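Local coordinates for protein levoglucosan dehydrogenase (Pseudarthrobacter phenanthrenivorans, PDB 6A3F) that oxidises the anhydrosugar levoglucosan to 3-dehydrolevoglucosan, using NAD(+) as the hydride acceptor, at residues Ile272-Ala275 with Asn276-Gly280. Numbering follows the deposited sequence.
Sequences IRFA and NGAVG
Arg273 swings CG to the side opposite its own N (chi1 172°), then bends at chi2 and chi3 so that its guanidinium folds back over Val279 CG1, with its edge toward Gly277 O, across the tip of a beta hairpin. This hairpin joins strands 267-274 and 279-285 in the large sheet of the C-terminal substrate-binding domain; a type I turn from Phe274 to Gly277, followed by a G1 beta bulge at Gly277-Ala278, reverses the chain. Phe274 N donates to Ala278 O (2.9 Å), and Gly277 N to Phe274 O. Val279 CG1 lies against one face of the guanidinium, 3.2 Å from Arg273 NH1, while the same NH1 donates to Gly277 O, a bent bond (136°). A long, flexible side chain suits this place, since its aliphatic part runs past Ala278 O before the charged end reaches the turn; a second subunit packs on both Arg273 and Val279. On the other side of the sheet, Phe274 lays its ring on the face that carries Ile272. Ile272 CG2 sits over the centre of one ring face, and Gly280 has no CB to press on Phe274 CE2, which leaves room for the ring edge. Phe225 meets the same ring edge-to-face. Gly277 adopts a positive phi, at which a CB would collide with Asn276 O, so glycine fits. Asn276 forms an Asx turn across the exit: its OD1 accepts from Ala278 N at 2.9 Å, nearly straight at 165°.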
loop_
_atom_site.group_PDB
_atom_site.type_symbol
_atom_site.label_atom_id
_atom_site.label_comp_id
_atom_site.label_asym_id
_atom_site.label_seq_id
_atom_site.Cartn_x
_atom_site.Cartn_y
_atom_site.Cartn_z
ATOM N N ILE B 272 10.011 17.012 20.578
ATOM C CA ILE B 272 9.106 18.068 20.937
ATOM C C ILE B 272 8.382 17.680 22.223
ATOM O O ILE B 272 7.938 16.528 22.401
ATOM C CB ILE B 272 8.060 18.315 19.843
ATOM C CG1 ILE B 272 8.691 18.603 18.482
ATOM C CG2 ILE B 272 7.029 19.368 20.266
ATOM C CD1 ILE B 272 7.748 18.299 17.344
ATOM N N ARG B 273 8.314 18.659 23.136
ATOM C CA ARG B 273 7.357 18.595 24.200
ATOM C C ARG B 273 6.285 19.632 23.895
ATOM O O ARG B 273 6.564 20.831 23.772
ATOM C CB ARG B 273 7.996 18.799 25.579
ATOM C CG ARG B 273 6.949 18.926 26.684
ATOM C CD ARG B 273 6.224 17.613 27.048
ATOM N NE ARG B 273 7.226 16.694 27.592
ATOM C CZ ARG B 273 6.972 15.468 28.013
ATOM N NH1 ARG B 273 5.718 15.032 28.050
ATOM N NH2 ARG B 273 7.971 14.686 28.355
ATOM N N PHE B 274 5.048 19.180 23.799
ATOM C CA PHE B 274 3.972 20.073 23.530
ATOM C C PHE B 274 3.509 20.746 24.843
ATOM O O PHE B 274 3.575 20.120 25.907
ATOM C CB PHE B 274 2.800 19.335 22.876
ATOM C CG PHE B 274 3.064 18.935 21.445
ATOM C CD1 PHE B 274 2.845 19.833 20.409
ATOM C CD2 PHE B 274 3.584 17.677 21.162
ATOM C CE1 PHE B 274 3.105 19.455 19.101
ATOM C CE2 PHE B 274 3.825 17.297 19.846
ATOM C CZ PHE B 274 3.589 18.197 18.826
ATOM N N ALA B 275 2.980 21.957 24.704
ATOM C CA ALA B 275 2.353 22.724 25.825
ATOM C C ALA B 275 1.289 21.879 26.534
ATOM O O ALA B 275 1.229 21.928 27.747
ATOM C CB ALA B 275 1.768 24.029 25.343
ATOM N N ASN B 276 0.499 21.085 25.810
ATOM C CA ASN B 276 -0.579 20.308 26.415
ATOM C C ASN B 276 -0.085 18.977 27.020
ATOM O O ASN B 276 -0.916 18.225 27.491
ATOM C CB ASN B 276 -1.684 20.101 25.390
ATOM C CG ASN B 276 -1.268 19.195 24.246
ATOM O OD1 ASN B 276 -0.303 18.461 24.375
ATOM N ND2 ASN B 276 -2.001 19.279 23.149
ATOM N N GLY B 277 1.215 18.674 27.066
ATOM C CA GLY B 277 1.772 17.481 27.689
ATOM C C GLY B 277 2.008 16.338 26.704
ATOM O O GLY B 277 2.676 15.349 27.056
ATOM N N ALA B 278 1.504 16.444 25.477
ATOM C CA ALA B 278 1.875 15.457 24.430
ATOM C C ALA B 278 3.360 15.560 24.093
ATOM O O ALA B 278 4.040 16.551 24.445
ATOM C CB ALA B 278 1.035 15.634 23.203
ATOM N N VAL B 279 3.863 14.519 23.438
ATOM C CA VAL B 279 5.240 14.477 23.000
ATOM C C VAL B 279 5.249 14.245 21.486
ATOM O O VAL B 279 4.245 13.877 20.884
ATOM C CB VAL B 279 6.068 13.393 23.705
ATOM C CG1 VAL B 279 6.195 13.616 25.221
ATOM C CG2 VAL B 279 5.551 11.989 23.409
ATOM N N GLY B 280 6.370 14.508 20.853
ATOM C CA GLY B 280 6.454 14.195 19.425
ATOM C C GLY B 280 7.835 14.431 18.840
ATOM O O GLY B 280 8.807 14.744 19.516
#